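Local coordinates for protein phosphoserine aminotransferase (Bacillus alcalophilus, PDB 1W23) that catalyses the reversible, pyridoxal-phosphate-dependent transfer of an amino group between phosphoserine and 2-oxoglutarate in serine biosynthesis, working as a homodimer, at residues G75-L78 / Q79-M82; G100-S103 / E104-L107; E109-L113 / G114-I118; A171-S174 / S175-L178; P240-S243 / I244-R248. One frame throughout, in Å; residues are numbered along the deposited sequence.

Contact 1. Residues G75-L78 / Q79-M82. With PLP (pyridoxal-5'-phosphate), chain J.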
# COMPACT_ATOMS: atom_id res chain seq x y z
N GLY A 75 -5.66 -2.35 -2.37
CA GLY A 75 -6.00 -3.01 -3.62
C GLY A 75 -7.44 -2.84 -4.00
O GLY A 75 -8.30 -2.36 -3.23
N ALA A 76 -7.78 -3.33 -5.19
CA ALA A 76 -9.20 -3.43 -5.53
C ALA A 76 -9.93 -4.33 -4.55
O ALA A 76 -11.13 -4.12 -4.28
CB ALA A 76 -9.38 -3.92 -6.97
N SER A 77 -9.24 -5.33 -3.97
CA SER A 77 -9.94 -6.25 -3.07
C SER A 77 -10.51 -5.51 -1.85
O SER A 77 -11.59 -5.88 -1.38
CB SER A 77 -9.02 -7.37 -2.60
OG SER A 77 -8.61 -8.17 -3.70
N LEU A 78 -9.81 -4.47 -1.33
CA LEU A 78 -10.40 -3.75 -0.23
C LEU A 78 -11.60 -2.97 -0.66
O LEU A 78 -12.56 -2.78 0.12
CB LEU A 78 -9.36 -2.84 0.47
CG LEU A 78 -9.84 -2.24 1.79
CD1 LEU A 78 -10.15 -3.28 2.87
CD2 LEU A 78 -8.82 -1.24 2.30
N GLN A 79 -11.63 -2.47 -1.92
CA GLN A 79 -12.81 -1.79 -2.42
C GLN A 79 -14.02 -2.72 -2.49
O GLN A 79 -15.15 -2.22 -2.35
CB GLN A 79 -12.52 -1.19 -3.82
CG GLN A 79 -11.43 -0.12 -3.79
CD GLN A 79 -11.82 0.97 -2.78
OE1 GLN A 79 -12.89 1.59 -2.97
NE2 GLN A 79 -11.01 1.18 -1.78
N PHE A 80 -13.83 -4.00 -2.68
CA PHE A 80 -14.96 -4.93 -2.66
C PHE A 80 -15.77 -4.83 -1.39
O PHE A 80 -16.99 -5.00 -1.42
CB PHE A 80 -14.51 -6.38 -2.84
CG PHE A 80 -13.82 -6.73 -4.16
CD1 PHE A 80 -13.08 -7.89 -4.22
CD2 PHE A 80 -13.96 -5.96 -5.30
CE1 PHE A 80 -12.47 -8.30 -5.40
CE2 PHE A 80 -13.36 -6.35 -6.48
CZ PHE A 80 -12.67 -7.52 -6.54
N THR A 81 -15.12 -4.59 -0.25
CA THR A 81 -15.85 -4.40 1.02
C THR A 81 -16.11 -2.93 1.32
O THR A 81 -17.19 -2.57 1.83
CB THR A 81 -15.14 -5.12 2.17
OG1 THR A 81 -16.05 -5.12 3.31
CG2 THR A 81 -13.84 -4.53 2.62
N MET A 82 -15.20 -1.98 0.99
CA MET A 82 -15.42 -0.59 1.31
C MET A 82 -16.64 -0.04 0.61
O MET A 82 -17.39 0.74 1.18
CB MET A 82 -14.11 0.17 1.03
CG MET A 82 -14.06 1.54 1.61
SD MET A 82 -12.44 2.26 1.37
CE MET A 82 -12.66 3.96 1.85
N1 PLP J . -10.39 -6.86 -9.92
C2 PLP J . -9.81 -7.16 -11.14
C2A PLP J . -10.65 -6.95 -12.35
C3 PLP J . -8.50 -7.61 -11.19
O3 PLP J . -7.94 -7.86 -12.35
C4 PLP J . -7.75 -7.79 -9.97
C4A PLP J . -6.33 -8.20 -10.05
C5 PLP J . -8.38 -7.46 -8.75
C6 PLP J . -9.70 -7.03 -8.76
C5A PLP J . -7.71 -7.64 -7.42
O4P PLP J . -6.79 -6.50 -7.20
P PLP J . -5.87 -6.48 -5.86
O1P PLP J . -4.97 -7.68 -5.94
O2P PLP J . -6.81 -6.55 -4.67
O3P PLP J . -5.19 -5.13 -5.99
O HOH W 1 -8.41 -0.00 -1.71

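Contact 2. Residues G100-S103 / E104-L107. With PLP (pyridoxal-5'-phosphate), chain J.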
# COMPACT_ATOMS: atom_id res chain seq x y z
N GLY A 100 -17.24 -12.60 -14.52
CA GLY A 100 -16.06 -13.40 -14.27
C GLY A 100 -15.86 -13.62 -12.80
O GLY A 100 -16.73 -13.35 -11.97
N SER A 101 -14.69 -14.14 -12.46
CA SER A 101 -14.33 -14.45 -11.09
C SER A 101 -14.20 -13.19 -10.25
O SER A 101 -14.62 -13.16 -9.08
CB SER A 101 -12.96 -15.27 -11.10
OG SER A 101 -12.44 -15.31 -9.78
N TRP A 102 -13.60 -12.12 -10.80
CA TRP A 102 -13.50 -10.88 -10.04
C TRP A 102 -14.87 -10.32 -9.73
O TRP A 102 -15.06 -9.74 -8.64
CB TRP A 102 -12.60 -9.85 -10.77
CG TRP A 102 -11.15 -10.34 -10.76
CD1 TRP A 102 -10.38 -10.67 -11.82
CD2 TRP A 102 -10.35 -10.57 -9.59
NE1 TRP A 102 -9.15 -11.07 -11.40
CE2 TRP A 102 -9.09 -11.02 -10.04
CE3 TRP A 102 -10.54 -10.41 -8.21
CZ2 TRP A 102 -8.07 -11.33 -9.15
CZ3 TRP A 102 -9.53 -10.72 -7.33
CH2 TRP A 102 -8.31 -11.17 -7.82
N SER A 103 -15.86 -10.48 -10.61
CA SER A 103 -17.22 -10.06 -10.27
C SER A 103 -17.75 -10.84 -9.05
O SER A 103 -18.39 -10.30 -8.15
CB SER A 103 -18.19 -10.30 -11.41
OG SER A 103 -17.78 -9.72 -12.65
N GLU A 104 -17.50 -12.17 -9.06
CA GLU A 104 -17.93 -13.04 -7.98
C GLU A 104 -17.30 -12.60 -6.64
O GLU A 104 -17.98 -12.59 -5.60
CB GLU A 104 -17.58 -14.48 -8.24
CG GLU A 104 -18.32 -15.07 -9.40
CD GLU A 104 -17.96 -16.51 -9.75
OE1 GLU A 104 -18.61 -17.12 -10.61
OE2 GLU A 104 -17.00 -17.05 -9.14
N LYS A 105 -16.02 -12.25 -6.65
CA LYS A 105 -15.35 -11.86 -5.41
C LYS A 105 -15.94 -10.58 -4.88
O LYS A 105 -16.06 -10.38 -3.65
CB LYS A 105 -13.84 -11.79 -5.66
CG LYS A 105 -13.10 -13.13 -5.58
CD LYS A 105 -11.75 -13.07 -6.29
CE LYS A 105 -10.56 -13.16 -5.36
NZ LYS A 105 -10.40 -14.53 -4.80
N ALA A 106 -16.33 -9.64 -5.75
CA ALA A 106 -16.97 -8.40 -5.32
C ALA A 106 -18.33 -8.69 -4.67
O ALA A 106 -18.67 -8.19 -3.60
CB ALA A 106 -17.08 -7.39 -6.47
N LEU A 107 -19.12 -9.53 -5.34
CA LEU A 107 -20.45 -9.92 -4.81
C LEU A 107 -20.31 -10.51 -3.44
O LEU A 107 -21.11 -10.20 -2.54
CB LEU A 107 -21.11 -10.86 -5.80
CG LEU A 107 -22.39 -11.53 -5.32
CD1 LEU A 107 -23.49 -10.54 -5.03
CD2 LEU A 107 -22.88 -12.56 -6.32
N1 PLP J . -10.39 -6.86 -9.92
C2 PLP J . -9.81 -7.16 -11.14
C2A PLP J . -10.65 -6.95 -12.35
C3 PLP J . -8.50 -7.61 -11.19
O3 PLP J . -7.94 -7.86 -12.35
C4 PLP J . -7.75 -7.79 -9.97
C4A PLP J . -6.33 -8.20 -10.05
C5 PLP J . -8.38 -7.46 -8.75
C6 PLP J . -9.70 -7.03 -8.76
C5A PLP J . -7.71 -7.64 -7.42
O4P PLP J . -6.79 -6.50 -7.20
P PLP J . -5.87 -6.48 -5.86
O1P PLP J . -4.97 -7.68 -5.94
O2P PLP J . -6.81 -6.55 -4.67
O3P PLP J . -5.19 -5.13 -5.99

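Contact 3. Residues E109-L113 / G114-I118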
# COMPACT_ATOMS: atom_id res chain seq x y z
N GLU A 109 -18.24 -10.08 -1.03
CA GLU A 109 -18.03 -9.16 0.08
C GLU A 109 -19.29 -8.38 0.40
O GLU A 109 -19.56 -8.09 1.58
CB GLU A 109 -16.86 -8.23 -0.21
CG GLU A 109 -15.54 -8.94 -0.33
CD GLU A 109 -15.24 -9.85 0.84
OE1 GLU A 109 -15.31 -9.37 2.01
OE2 GLU A 109 -14.91 -11.04 0.59
N ALA A 110 -20.07 -8.01 -0.60
CA ALA A 110 -21.33 -7.34 -0.33
C ALA A 110 -22.31 -8.22 0.42
O ALA A 110 -23.04 -7.73 1.30
CB ALA A 110 -21.95 -6.80 -1.62
N LYS A 111 -22.34 -9.52 0.16
CA LYS A 111 -23.24 -10.45 0.81
C LYS A 111 -22.98 -10.50 2.29
O LYS A 111 -23.94 -10.74 3.08
CB LYS A 111 -23.03 -11.86 0.29
CG LYS A 111 -23.57 -12.12 -1.06
CD LYS A 111 -23.73 -13.64 -1.28
CE LYS A 111 -24.45 -13.93 -2.53
NZ LYS A 111 -24.35 -15.15 -3.32
N LEU A 112 -21.76 -10.25 2.74
CA LEU A 112 -21.48 -10.19 4.16
C LEU A 112 -22.10 -8.97 4.84
O LEU A 112 -22.29 -8.97 6.09
CB LEU A 112 -19.95 -10.17 4.43
CG LEU A 112 -19.18 -11.42 3.99
CD1 LEU A 112 -17.63 -11.35 4.12
CD2 LEU A 112 -19.75 -12.64 4.74
N LEU A 113 -22.42 -7.96 4.09
CA LEU A 113 -22.84 -6.69 4.67
C LEU A 113 -24.29 -6.33 4.44
O LEU A 113 -24.85 -5.44 5.08
CB LEU A 113 -21.94 -5.60 4.12
CG LEU A 113 -20.47 -5.79 4.52
CD1 LEU A 113 -19.63 -4.79 3.74
CD2 LEU A 113 -20.26 -5.64 6.03
N GLY A 114 -24.97 -6.95 3.50
CA GLY A 114 -26.37 -6.61 3.27
C GLY A 114 -26.95 -7.44 2.15
O GLY A 114 -26.37 -8.44 1.73
N GLU A 115 -28.14 -7.04 1.71
CA GLU A 115 -28.84 -7.77 0.66
C GLU A 115 -28.16 -7.53 -0.68
O GLU A 115 -27.76 -6.40 -0.97
CB GLU A 115 -30.30 -7.31 0.56
CG GLU A 115 -31.14 -8.12 -0.38
CD GLU A 115 -32.63 -7.93 -0.39
OE1 GLU A 115 -33.17 -7.06 0.35
OE2 GLU A 115 -33.28 -8.71 -1.16
N THR A 116 -28.09 -8.59 -1.48
CA THR A 116 -27.48 -8.57 -2.78
C THR A 116 -28.44 -9.19 -3.82
O THR A 116 -29.45 -9.82 -3.52
CB THR A 116 -26.13 -9.27 -2.83
OG1 THR A 116 -26.30 -10.65 -2.47
CG2 THR A 116 -25.14 -8.67 -1.88
N HIS A 117 -28.08 -8.98 -5.08
CA HIS A 117 -28.85 -9.48 -6.20
C HIS A 117 -27.88 -9.62 -7.40
O HIS A 117 -26.90 -8.90 -7.46
CB HIS A 117 -29.97 -8.51 -6.51
CG HIS A 117 -30.93 -8.90 -7.58
ND1 HIS A 117 -30.82 -8.56 -8.91
CD2 HIS A 117 -32.08 -9.64 -7.43
CE1 HIS A 117 -31.84 -9.06 -9.57
NE2 HIS A 117 -32.62 -9.70 -8.72
N ILE A 118 -28.27 -10.51 -8.30
CA ILE A 118 -27.54 -10.74 -9.55
C ILE A 118 -28.41 -10.22 -10.67
O ILE A 118 -29.43 -10.79 -11.07
CB ILE A 118 -27.18 -12.22 -9.74
CG1 ILE A 118 -26.20 -12.65 -8.62
CG2 ILE A 118 -26.51 -12.45 -11.09
CD1 ILE A 118 -25.98 -14.14 -8.56
O HOH W 2 -26.64 -11.40 2.38

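Contact 4. Residues A171-S174 / S175-L178. With PLP (pyridoxal-5'-phosphate), chain J.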
# COMPACT_ATOMS: atom_id res chain seq x y z
N ALA A 171 -17.97 0.58 -11.15
CA ALA A 171 -17.19 -0.37 -11.95
C ALA A 171 -15.80 -0.62 -11.38
O ALA A 171 -15.04 0.31 -11.08
CB ALA A 171 -17.03 0.17 -13.38
N ASP A 172 -15.47 -1.90 -11.32
CA ASP A 172 -14.11 -2.39 -11.09
C ASP A 172 -13.44 -2.41 -12.47
O ASP A 172 -13.67 -3.29 -13.30
CB ASP A 172 -14.14 -3.81 -10.52
CG ASP A 172 -12.78 -4.45 -10.36
OD1 ASP A 172 -11.73 -3.80 -10.70
OD2 ASP A 172 -12.75 -5.61 -9.90
N MET A 173 -12.62 -1.37 -12.70
CA MET A 173 -11.88 -1.18 -13.95
C MET A 173 -10.41 -1.53 -13.79
O MET A 173 -9.56 -1.03 -14.57
CB MET A 173 -12.04 0.24 -14.52
CG MET A 173 -13.55 0.58 -14.77
SD MET A 173 -13.65 2.09 -15.74
CE MET A 173 -15.41 2.16 -16.08
N SER A 174 -10.06 -2.36 -12.82
CA SER A 174 -8.67 -2.68 -12.56
C SER A 174 -7.87 -3.02 -13.80
O SER A 174 -6.74 -2.52 -13.94
CB SER A 174 -8.56 -3.84 -11.60
OG SER A 174 -9.05 -3.52 -10.30
N SER A 175 -8.39 -3.86 -14.70
CA SER A 175 -7.58 -4.35 -15.79
C SER A 175 -7.81 -3.66 -17.13
O SER A 175 -7.18 -4.05 -18.12
CB SER A 175 -7.65 -5.87 -15.87
OG SER A 175 -9.00 -6.29 -15.96
N ASP A 176 -8.59 -2.57 -17.19
CA ASP A 176 -8.67 -1.78 -18.41
C ASP A 176 -8.79 -0.29 -18.20
O ASP A 176 -8.93 0.44 -19.20
CB ASP A 176 -9.77 -2.26 -19.37
CG ASP A 176 -11.20 -1.93 -18.93
OD1 ASP A 176 -11.34 -1.42 -17.78
OD2 ASP A 176 -12.12 -2.19 -19.74
N ILE A 177 -8.63 0.23 -17.01
CA ILE A 177 -8.72 1.71 -16.84
C ILE A 177 -7.64 2.41 -17.67
O ILE A 177 -6.49 2.03 -17.71
CB ILE A 177 -8.59 2.08 -15.36
CG1 ILE A 177 -8.90 3.55 -15.13
CG2 ILE A 177 -7.24 1.64 -14.76
CD1 ILE A 177 -9.12 3.96 -13.68
N LEU A 178 -8.07 3.47 -18.33
CA LEU A 178 -7.16 4.32 -19.14
C LEU A 178 -6.43 3.55 -20.22
O LEU A 178 -5.33 3.87 -20.64
CB LEU A 178 -6.22 5.14 -18.25
CG LEU A 178 -5.50 6.32 -18.85
CD1 LEU A 178 -6.23 7.09 -19.90
CD2 LEU A 178 -5.00 7.24 -17.72
N1 PLP J . -10.39 -6.86 -9.92
C2 PLP J . -9.81 -7.16 -11.14
C2A PLP J . -10.65 -6.95 -12.35
C3 PLP J . -8.50 -7.61 -11.19
O3 PLP J . -7.94 -7.86 -12.35
C4 PLP J . -7.75 -7.79 -9.97
C4A PLP J . -6.33 -8.20 -10.05
C5 PLP J . -8.38 -7.46 -8.75
C6 PLP J . -9.70 -7.03 -8.76
C5A PLP J . -7.71 -7.64 -7.42
O4P PLP J . -6.79 -6.50 -7.20
P PLP J . -5.87 -6.48 -5.86
O1P PLP J . -4.97 -7.68 -5.94
O2P PLP J . -6.81 -6.55 -4.67
O3P PLP J . -5.19 -5.13 -5.99
O HOH W 3 -11.42 -4.55 -14.86

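Contact 5. Residues P240-S243 / I244-R248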
# COMPACT_ATOMS: atom_id res chain seq x y z
N PRO A 240 1.00 5.83 0.10
CA PRO A 240 2.04 5.03 -0.57
C PRO A 240 2.77 5.96 -1.57
O PRO A 240 2.45 6.00 -2.76
CB PRO A 240 1.26 3.90 -1.21
CG PRO A 240 -0.07 4.52 -1.55
CD PRO A 240 -0.35 5.46 -0.40
N THR A 241 3.73 6.73 -1.06
CA THR A 241 4.26 7.86 -1.83
C THR A 241 5.01 7.40 -3.08
O THR A 241 4.85 8.02 -4.13
CB THR A 241 5.19 8.73 -0.96
OG1 THR A 241 6.18 7.89 -0.36
CG2 THR A 241 4.44 9.48 0.12
N PHE A 242 5.79 6.34 -2.98
CA PHE A 242 6.55 5.89 -4.17
C PHE A 242 5.58 5.33 -5.22
O PHE A 242 5.76 5.58 -6.43
CB PHE A 242 7.64 4.89 -3.82
CG PHE A 242 8.57 4.64 -5.02
CD1 PHE A 242 9.45 5.63 -5.43
CD2 PHE A 242 8.55 3.46 -5.70
CE1 PHE A 242 10.27 5.42 -6.50
CE2 PHE A 242 9.39 3.25 -6.79
CZ PHE A 242 10.29 4.23 -7.19
N SER A 243 4.56 4.61 -4.81
CA SER A 243 3.57 4.10 -5.78
C SER A 243 2.85 5.25 -6.47
O SER A 243 2.61 5.16 -7.71
CB SER A 243 2.58 3.15 -5.12
OG SER A 243 3.20 2.00 -4.65
N ILE A 244 2.47 6.29 -5.75
CA ILE A 244 1.80 7.44 -6.38
C ILE A 244 2.74 8.19 -7.29
O ILE A 244 2.35 8.65 -8.39
CB ILE A 244 1.14 8.32 -5.29
CG1 ILE A 244 -0.02 7.56 -4.63
CG2 ILE A 244 0.70 9.65 -5.86
CD1 ILE A 244 -0.47 8.09 -3.28
N TYR A 245 4.01 8.33 -6.91
CA TYR A 245 5.02 8.94 -7.79
C TYR A 245 5.16 8.12 -9.05
O TYR A 245 5.20 8.69 -10.18
CB TYR A 245 6.34 8.99 -6.98
CG TYR A 245 7.55 9.15 -7.86
CD1 TYR A 245 7.97 10.38 -8.35
CD2 TYR A 245 8.31 8.04 -8.24
CE1 TYR A 245 9.08 10.49 -9.16
CE2 TYR A 245 9.39 8.15 -9.06
CZ TYR A 245 9.78 9.41 -9.52
OH TYR A 245 10.87 9.46 -10.36
N MET A 246 5.23 6.79 -8.97
CA MET A 246 5.35 5.98 -10.19
C MET A 246 4.10 6.10 -11.04
O MET A 246 4.21 6.14 -12.29
CB MET A 246 5.63 4.52 -9.83
CG MET A 246 7.04 4.27 -9.36
SD MET A 246 8.31 4.65 -10.55
CE MET A 246 7.83 3.74 -11.98
N LEU A 247 2.91 6.13 -10.45
CA LEU A 247 1.67 6.38 -11.14
C LEU A 247 1.76 7.71 -11.92
O LEU A 247 1.42 7.76 -13.11
CB LEU A 247 0.51 6.39 -10.14
CG LEU A 247 -0.85 6.90 -10.64
CD1 LEU A 247 -1.47 6.09 -11.68
CD2 LEU A 247 -1.76 7.10 -9.42
N ARG A 248 2.23 8.78 -11.27
CA ARG A 248 2.42 10.04 -11.96
C ARG A 248 3.29 9.83 -13.18
O ARG A 248 2.97 10.32 -14.28
CB ARG A 248 2.98 11.06 -10.95
CG ARG A 248 3.01 12.52 -11.44
CD ARG A 248 4.06 12.87 -12.51
NE ARG A 248 5.43 12.46 -12.08
CZ ARG A 248 6.22 13.25 -11.40
NH1 ARG A 248 5.90 14.50 -11.07
NH2 ARG A 248 7.42 12.76 -10.99

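Contact 1. Residues G75-L78 / Q79-M82
The F80 ring lies with one face on the backbone of the preceding turn. S77 CA sits over that face in a CH-pi contact, 4.1 Å from the ring centroid. A76 O also lies above this face, near the rim. CG of F80 is anti to the carbonyl carbon (chi1 -63°), which folds the ring back along the helix. The far end of the ring reaches the cofactor obliquely, with F80 CZ 3.7 Å from PLP C6. The helix is held here by F80 N to A76 O at 3.1 Å and by M82 N to L78 O, the straighter bond at 163°. L78 CD1 meets T81 CG2 at 3.9 Å. Water 1 bridges G75 O and Q79 NE2, while Q79 OE1 is hydrogen-bonded to Y226 OH. The start of the helix receives the PLP phosphate. S77 N and S77 OG both hydrogen-bond to PLP O2P, OG at 2.6 Å, and A76 N to PLP O3P at 3.3 Å. T238 and N237 of the second subunit also hydrogen-bond to PLP. Phosphate binding at a helix N-terminus is a recurrent feature of fold-type I PLP enzymes. Backbone N-H groups and the helix dipole probably help to stabilise the phosphate charge.

Contact 2. Residues G100-S103 / E104-L107
W102 and K105 make the main side-chain contact, one helical turn apart. They lie side by side and point the same way. The packing is between the lysine methylenes and the six-membered part of the indole. In the lysine conformer described, one of two modelled, K105 CE is 3.3 Å from W102 CZ3, and K105 CD is 3.5 Å from W102 CE3. The lysine approaches the ring system obliquely. The turn at chi3 (111°) lays CE beside CZ3.

The aromatic contact is with the cofactor. W102 lays one face over the pyridine ring of PLP, with PLP C4 3.5 Å above the indole plane and over its centre. W102 CG is 3.5 Å from PLP C2. This residue is part of the PLP site, and it covers one side of the cofactor ring.

The hydrogen bonds across the contact are those of the helix backbone. Each N from E104 to L107 bonds to the O four residues back, as in K105 N to S101 O at 2.9 Å. G100 holds the N-cap position. E104 and S103 have polar partners outside this turn. E104 OE1 forms a salt bridge with K123 and a hydrogen bond with Y127, and S103 OG bonds to T148 and to T99 N.

Helix 101-111 is the helix of a beta-alpha-beta unit between strands 93-98 and 115-121. L107 packs on both strands. W102, K105 and A106 face F80 of helix 75-87, and K105 also touches Y236 of the second subunit.

Contact 3. Residues E109-L113 / G114-I118
The end of helix 101-111 turns into strand 115-121 here, within a beta-alpha-beta unit. A110 and T116 meet across the turn. A110 CB is 3.7 Å from T116 CG2, which also rests against the backbone of A110 and K111. T116 OG1 lies 3.4 Å from K111 CG, so the hydroxyl oxygen is beside the aliphatic part of the lysine. The K111 chain is extended beyond CG and crosses the threonine at about a right angle. In T116, OG1 stands between the backbone N and the carbonyl carbon (chi1 60°). This rotamer presents the oxygen to K111 and leaves the methyl to A110.

The backbone turn is closed by A110 O. It accepts from G114 N at 3.0 Å, with an N-H...O angle of 137°, and from L113 N at 2.9 Å. Two donors thus grip one carbonyl at the helix end. Water 2 adds a bridge, giving hydrogen bonds to K111 O at 2.9 Å and to G114 O at 3.0 Å. G114 is the first residue to leave helical geometry. Its phi of 180° gives an extended backbone that leads into the strand.

Other residues place the turn in the subunit. L113 packs on T81, P84 and M85 of helix 75-87. E115 and H117 form backbone hydrogen bonds with strand 93-98. E109 OE2 bonds to T222 of the second subunit. The arrangement is the helix-to-strand return of a beta-alpha-beta crossover, delivering strand 115-121 to the edge of the sheet within this chain, parallel to strand 93-98.

Contact 4. Residues A171-S174 / S175-L178
D172 and S174 both touch the cofactor. The nearest group to its nitrogen is the D172 carboxylate, with OD2 2.7 Å from PLP N1. An aspartate facing the pyridine nitrogen is a hallmark of fold-type I PLP enzymes, where it is taken to stabilise a protonated N1. S174 CB lies 3.6 Å from PLP C2.

S174 also holds the D172 carboxylate. D172 OD1 accepts from S174 N at 3.1 Å, which makes an Asx turn. It also accepts from S174 OG at 2.7 Å, through the lone pair on the side of OD2. CG of D172 is anti to the backbone N (chi1 175°), which carries the carboxylate from the strand end to the cofactor.

Further out, the loop closes on M173 O. I177 N reaches it in the carbonyl plane at 2.9 Å, while D176 N comes from above that plane at 3.2 Å. D176 is held by R180, S149 and Q157, and S175 OG by T152 and N150. M173 CB packs against I177 CB at 4.0 Å. Water 3 donates to D172 O and accepts from S175 N at 3.1 Å.

Contact 5. Residues P240-S243 / I244-R248
F242 and M246 form the close side-chain packing, side by side and one turn apart. M246 CG lies over the F242 ring face in a CH-pi contact, 4.0 Å from the centroid and 27° off the normal. Its nearest ring atom is F242 CE2, at 3.6 Å. M246 SD stands oblique to the same ring at 4.6 Å from the centroid, a Met-aromatic contact. The bend of M246 at chi2 (-61°) keeps the sulfur near the ring. The Y245 and F242 rings meet obliquely, with their planes at 31°, and Y245 CD2 is 3.7 Å from F242 CE1.

The backbone is the start of helix 241-256, with P240 at the N-cap. I244 N bonds to P240 O at 3.0 Å. Y245, M246 and L247 repeat the pattern, their N atoms bonding to the O atoms of T241, F242 and S243. This helix helps to build the dimer interface. The F242 ring stacks on F242 of the second subunit, and M246 packs on M37 of that subunit.

The looser part is at P240 and I244. Their side chains cross at a slant, with P240 CD 3.9 Å from I244 CD1. I244 CG1 comes closer to the backbone, 3.5 Å from P240 O. This side is also buried and does not face solvent. I244 packs on Y46 and F71 of the same chain, and P240 on G202 of the second subunit. The polar ends have their own partners: S243 OG bonds to S201 O, and Y245 OH to E25.

How the contacts relate
Contacts 1, 4 and 5 are buried, contact 2 is partly buried and contact 3 lies at the surface. Contacts 1, 2 and 4 share PLP: contact 1 meets mainly the phosphate, with A76 and F80 also at the ring, contact 2 a ring face, and contact 4 the pyridine nitrogen and, through S174, the ring. F80 joins them, touching A106 and K105 of contact 2 and D172 of contact 4. Contacts 2 and 3 use the two ends of helix 101-111, and L107 packs on T116 and I118. Contact 5 touches none of the others. Its chemistry is mainly aromatic and apolar at the dimer interface, whereas contact 3 relies on backbone bonds, a water and a threonine.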